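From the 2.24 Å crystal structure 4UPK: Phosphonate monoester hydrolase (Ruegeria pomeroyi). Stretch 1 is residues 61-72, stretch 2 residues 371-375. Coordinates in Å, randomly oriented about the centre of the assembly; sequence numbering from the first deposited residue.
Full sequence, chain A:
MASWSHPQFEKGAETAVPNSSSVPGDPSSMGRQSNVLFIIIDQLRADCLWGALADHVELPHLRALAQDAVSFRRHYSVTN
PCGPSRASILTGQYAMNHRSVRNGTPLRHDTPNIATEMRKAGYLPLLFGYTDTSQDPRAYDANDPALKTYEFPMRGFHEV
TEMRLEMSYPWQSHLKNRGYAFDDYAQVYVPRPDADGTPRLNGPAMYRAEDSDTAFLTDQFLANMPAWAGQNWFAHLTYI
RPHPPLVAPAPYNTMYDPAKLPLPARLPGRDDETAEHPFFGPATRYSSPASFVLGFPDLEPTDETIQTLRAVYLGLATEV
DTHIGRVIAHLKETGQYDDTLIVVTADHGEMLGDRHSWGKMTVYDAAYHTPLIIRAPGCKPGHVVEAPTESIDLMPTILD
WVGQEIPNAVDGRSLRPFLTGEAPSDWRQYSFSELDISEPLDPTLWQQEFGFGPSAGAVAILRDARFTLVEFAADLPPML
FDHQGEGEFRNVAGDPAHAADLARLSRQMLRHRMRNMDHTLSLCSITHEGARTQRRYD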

ATOM      1  N   HIS A  61      14.560 -33.044  30.322  1.00 15.00           N
ATOM      2  CA  HIS A  61      14.144 -31.649  30.459  1.00 15.50           C
ATOM      3  C   HIS A  61      12.756 -31.392  29.918  1.00 19.20           C
ATOM      4  O   HIS A  61      11.971 -30.703  30.573  1.00 20.40           O
ATOM      5  CB  HIS A  61      15.208 -30.684  29.916  1.00 16.00           C
ATOM      6  CG  HIS A  61      16.471 -30.729  30.699  1.00 19.17           C
ATOM      7  ND1 HIS A  61      16.552 -30.175  31.955  1.00 21.97           N
ATOM      8  CD2 HIS A  61      17.665 -31.271  30.381  1.00 20.68           C
ATOM      9  CE1 HIS A  61      17.801 -30.373  32.355  1.00 21.27           C
ATOM     10  NE2 HIS A  61      18.505 -31.033  31.435  1.00 21.07           N
ATOM     11  N   LEU A  62      12.423 -32.022  28.783  1.00 15.51           N
ATOM     12  CA  LEU A  62      11.081 -31.968  28.174  1.00 14.63           C
ATOM     13  C   LEU A  62      10.059 -32.716  29.057  1.00 17.25           C
ATOM     14  O   LEU A  62       8.929 -32.265  29.215  1.00 15.41           O
ATOM     15  CB  LEU A  62      11.104 -32.536  26.740  1.00 14.00           C
ATOM     16  CG  LEU A  62      11.853 -31.684  25.695  1.00 19.89           C
ATOM     17  CD1 LEU A  62      12.211 -32.503  24.473  1.00 20.28           C
ATOM     18  CD2 LEU A  62      11.055 -30.453  25.288  1.00 22.98           C
ATOM     19  N   ARG A  63      10.480 -33.826  29.659  1.00 16.03           N
ATOM     20  CA  ARG A  63       9.624 -34.621  30.554  1.00 16.88           C
ATOM     21  C   ARG A  63       9.455 -33.938  31.916  1.00 23.89           C
ATOM     22  O   ARG A  63       8.391 -34.058  32.527  1.00 24.27           O
ATOM     23  CB  ARG A  63      10.155 -36.057  30.693  1.00 13.40           C
ATOM     24  CG  ARG A  63       9.823 -36.913  29.483  1.00 11.91           C
ATOM     25  CD  ARG A  63      10.554 -38.244  29.446  1.00 19.09           C
ATOM     26  NE  ARG A  63      10.462 -38.856  28.117  1.00 18.08           N
ATOM     27  CZ  ARG A  63      11.326 -39.736  27.619  1.00 26.66           C
ATOM     28  NH1 ARG A  63      12.368 -40.139  28.338  1.00 14.98           N
ATOM     29  NH2 ARG A  63      11.160 -40.213  26.395  1.00 12.80           N
ATOM     30  N   ALA A  64      10.476 -33.169  32.364  1.00 22.30           N
ATOM     31  CA  ALA A  64      10.390 -32.410  33.614  1.00 21.96           C
ATOM     32  C   ALA A  64       9.425 -31.257  33.418  1.00 25.56           C
ATOM     33  O   ALA A  64       8.591 -31.022  34.295  1.00 26.03           O
ATOM     34  CB  ALA A  64      11.767 -31.898  34.043  1.00 22.62           C
ATOM     35  N   LEU A  65       9.486 -30.577  32.239  1.00 20.46           N
ATOM     36  CA  LEU A  65       8.566 -29.483  31.907  1.00 20.01           C
ATOM     37  C   LEU A  65       7.131 -29.980  31.829  1.00 26.05           C
ATOM     38  O   LEU A  65       6.249 -29.325  32.374  1.00 27.66           O
ATOM     39  CB  LEU A  65       8.975 -28.753  30.619  1.00 19.53           C
ATOM     40  CG  LEU A  65       8.086 -27.567  30.194  1.00 24.06           C
ATOM     41  CD1 LEU A  65       8.303 -26.332  31.113  1.00 24.19           C
ATOM     42  CD2 LEU A  65       8.296 -27.224  28.733  1.00 22.69           C
ATOM     43  N   ALA A  66       6.896 -31.152  31.193  1.00 22.60           N
ATOM     44  CA  ALA A  66       5.568 -31.776  31.085  1.00 22.36           C
ATOM     45  C   ALA A  66       4.992 -32.066  32.492  1.00 27.39           C
ATOM     46  O   ALA A  66       3.800 -31.851  32.727  1.00 26.64           O
ATOM     47  CB  ALA A  66       5.659 -33.066  30.277  1.00 22.37           C
ATOM     48  N   GLN A  67       5.863 -32.513  33.424  1.00 25.40           N
ATOM     49  CA  GLN A  67       5.516 -32.800  34.819  1.00 26.57           C
ATOM     50  C   GLN A  67       5.089 -31.532  35.590  1.00 29.50           C
ATOM     51  O   GLN A  67       4.290 -31.621  36.522  1.00 29.56           O
ATOM     52  CB  GLN A  67       6.696 -33.501  35.521  1.00 28.59           C
ATOM     53  CG  GLN A  67       6.330 -34.812  36.211  1.00 57.73           C
ATOM     54  CD  GLN A  67       5.749 -35.826  35.259  1.00 90.93           C
ATOM     55  OE1 GLN A  67       6.456 -36.392  34.422  1.00 91.14           O
ATOM     56  NE2 GLN A  67       4.440 -36.053  35.350  1.00 84.04           N
ATOM     57  N   ASP A  68       5.600 -30.361  35.173  1.00 24.68           N
ATOM     58  CA  ASP A  68       5.290 -29.077  35.781  1.00 24.82           C
ATOM     59  C   ASP A  68       4.329 -28.241  34.905  1.00 27.83           C
ATOM     60  O   ASP A  68       4.163 -27.039  35.134  1.00 28.33           O
ATOM     61  CB  ASP A  68       6.611 -28.325  36.059  1.00 26.36           C
ATOM     62  CG  ASP A  68       6.485 -27.136  36.985  1.00 34.69           C
ATOM     63  OD1 ASP A  68       5.784 -27.254  38.015  1.00 36.73           O
ATOM     64  OD2 ASP A  68       7.081 -26.080  36.674  1.00 39.92           O
ATOM     65  N   ALA A  69       3.678 -28.875  33.916  1.00 22.87           N
ATOM     66  CA  ALA A  69       2.805 -28.171  32.967  1.00 22.12           C
ATOM     67  C   ALA A  69       1.679 -29.016  32.391  1.00 26.37           C
ATOM     68  O   ALA A  69       1.336 -30.058  32.947  1.00 26.25           O
ATOM     69  CB  ALA A  69       3.650 -27.590  31.833  1.00 22.48           C
ATOM     70  N   VAL A  70       1.098 -28.547  31.262  1.00 23.40           N
ATOM     71  CA  VAL A  70       0.007 -29.203  30.543  1.00 22.52           C
ATOM     72  C   VAL A  70       0.524 -29.857  29.218  1.00 25.64           C
ATOM     73  O   VAL A  70       1.114 -29.177  28.365  1.00 23.70           O
ATOM     74  CB  VAL A  70      -1.179 -28.221  30.312  1.00 26.29           C
ATOM     75  CG1 VAL A  70      -2.377 -28.933  29.692  1.00 26.46           C
ATOM     76  CG2 VAL A  70      -1.586 -27.515  31.608  1.00 26.23           C
ATOM     77  N   SER A  71       0.292 -31.176  29.078  1.00 21.21           N
ATOM     78  CA  SER A  71       0.665 -31.978  27.912  1.00 20.37           C
ATOM     79  C   SER A  71      -0.579 -32.302  27.085  1.00 24.10           C
ATOM     80  O   SER A  71      -1.596 -32.705  27.641  1.00 21.91           O
ATOM     81  CB  SER A  71       1.336 -33.282  28.341  1.00 22.83           C
ATOM     82  OG  SER A  71       2.504 -33.022  29.100  1.00 25.00           O
ATOM     83  N   PHE A  72      -0.481 -32.131  25.753  1.00 20.95           N
ATOM     84  CA  PHE A  72      -1.556 -32.363  24.798  1.00 19.75           C
ATOM     85  C   PHE A  72      -1.210 -33.616  24.000  1.00 23.03           C
ATOM     86  O   PHE A  72      -0.297 -33.599  23.162  1.00 22.67           O
ATOM     87  CB  PHE A  72      -1.763 -31.111  23.911  1.00 20.87           C
ATOM     88  CG  PHE A  72      -2.234 -29.888  24.678  1.00 21.74           C
ATOM     89  CD1 PHE A  72      -1.332 -29.093  25.383  1.00 23.19           C
ATOM     90  CD2 PHE A  72      -3.576 -29.538  24.702  1.00 23.06           C
ATOM     91  CE1 PHE A  72      -1.766 -27.971  26.094  1.00 24.17           C
ATOM     92  CE2 PHE A  72      -4.015 -28.418  25.426  1.00 26.76           C
ATOM     93  CZ  PHE A  72      -3.106 -27.638  26.114  1.00 24.52           C
ATOM     94  N   PRO A 371       4.405 -33.494  19.714  1.00 15.40           N
ATOM     95  CA  PRO A 371       4.274 -33.185  21.139  1.00 15.43           C
ATOM     96  C   PRO A 371       3.897 -31.715  21.349  1.00 18.00           C
ATOM     97  O   PRO A 371       4.200 -30.868  20.511  1.00 17.38           O
ATOM     98  CB  PRO A 371       5.662 -33.505  21.701  1.00 17.33           C
ATOM     99  CG  PRO A 371       6.603 -33.279  20.545  1.00 21.20           C
ATOM    100  CD  PRO A 371       5.823 -33.658  19.314  1.00 16.31           C
ATOM    101  N   LEU A 372       3.198 -31.427  22.461  1.00 14.02           N
ATOM    102  CA  LEU A 372       2.779 -30.095  22.844  1.00 13.10           C
ATOM    103  C   LEU A 372       2.739 -29.956  24.364  1.00 18.88           C
ATOM    104  O   LEU A 372       2.002 -30.678  25.038  1.00 16.51           O
ATOM    105  CB  LEU A 372       1.436 -29.642  22.194  1.00 12.20           C
ATOM    106  CG  LEU A 372       0.913 -28.248  22.622  1.00 15.83           C
ATOM    107  CD1 LEU A 372       1.864 -27.126  22.230  1.00 15.52           C
ATOM    108  CD2 LEU A 372      -0.430 -27.972  22.049  1.00 18.75           C
ATOM    109  N   ILE A 373       3.560 -29.031  24.889  1.00 16.15           N
ATOM    110  CA  ILE A 373       3.639 -28.738  26.313  1.00 15.63           C
ATOM    111  C   ILE A 373       3.419 -27.255  26.439  1.00 20.77           C
ATOM    112  O   ILE A 373       4.080 -26.460  25.758  1.00 19.18           O
ATOM    113  CB  ILE A 373       4.974 -29.177  27.018  1.00 18.28           C
ATOM    114  CG1 ILE A 373       5.369 -30.658  26.706  1.00 18.50           C
ATOM    115  CG2 ILE A 373       4.897 -28.934  28.542  1.00 17.71           C
ATOM    116  CD1 ILE A 373       6.878 -30.999  26.905  1.00 24.03           C
ATOM    117  N   ILE A 374       2.474 -26.874  27.306  1.00 17.53           N
ATOM    118  CA  ILE A 374       2.207 -25.478  27.563  1.00 17.31           C
ATOM    119  C   ILE A 374       2.262 -25.220  29.057  1.00 24.45           C
ATOM    120  O   ILE A 374       1.528 -25.843  29.827  1.00 24.86           O
ATOM    121  CB  ILE A 374       0.899 -24.941  26.896  1.00 19.69           C
ATOM    122  CG1 ILE A 374       0.939 -25.113  25.340  1.00 18.15           C
ATOM    123  CG2 ILE A 374       0.634 -23.470  27.312  1.00 19.66           C
ATOM    124  CD1 ILE A 374      -0.364 -24.684  24.564  1.00 17.71           C
ATOM    125  N   ARG A 375       3.145 -24.301  29.464  1.00 21.82           N
ATOM    126  CA  ARG A 375       3.220 -23.868  30.843  1.00 21.39           C
ATOM    127  C   ARG A 375       2.831 -22.409  30.896  1.00 25.18           C
ATOM    128  O   ARG A 375       3.365 -21.581  30.159  1.00 21.99           O
ATOM    129  CB  ARG A 375       4.610 -24.062  31.467  1.00 19.65           C
ATOM    130  CG  ARG A 375       4.489 -24.118  32.984  1.00 17.27           C
ATOM    131  CD  ARG A 375       5.803 -24.045  33.701  1.00 23.94           C
ATOM    132  NE  ARG A 375       5.610 -23.998  35.155  1.00 35.12           N
ATOM    133  CZ  ARG A 375       5.329 -22.900  35.854  1.00 48.58           C
ATOM    134  NH1 ARG A 375       5.180 -21.731  35.240  1.00 44.51           N
ATOM    135  NH2 ARG A 375       5.171 -22.967  37.168  1.00 29.52           N
TER
HETATM  136  O   HOH W   1       3.916 -25.428  38.837  1.00 40.10           O
HETATM  137  O   HOH W   2       2.227 -33.778  24.050  1.00 20.06           O

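Helix 61-67 is followed by the loop residues Asp68 and Ala69 and then by strand 70-72; this strand pairs antiparallel with residues 372-375, and helix side chains pack on the second stretch too. The pairing fixes the frame: Val70 N to Ile374 O is 3.1 Å and Ile374 N to Val70 O 2.9 Å, with Phe72 N to Leu372 O at 3.0 Å, all hydrogen bonds. Beyond the last of these, water 2 donates to Phe72 O and accepts from Leu372 N, continuing the ladder through solvent.

Side chains then alternate. Ile373, on the same face as Ser71, has the largest covered area. With chi1 m and chi2 t, its CD1 lies 3.3 Å from Leu62 O and 4.1 Å from Ala66 CB, while its CG2 meets Leu65 CD2 and Ala69 CB, each at 3.8 Å.

Val70 and Ile374 share the other face. Phe72, chi1 m, places CD1 3.6 Å from Leu372 CD2 and CE1 3.9 Å from Ile374 CD1, both oblique to the ring.

Arg375, in the strand, is extended through chi3 (t, t, t), and Asp68, just past the helix, has chi1 t. This places Arg375 NE 3.0 Å from Asp68 OD2 in a hydrogen-bonded salt bridge; chi4 of -82° sets the guanidinium plane, with OD2 at its edge, near that plane. Water 1 links Asp68 OD1 to Arg375 NH2.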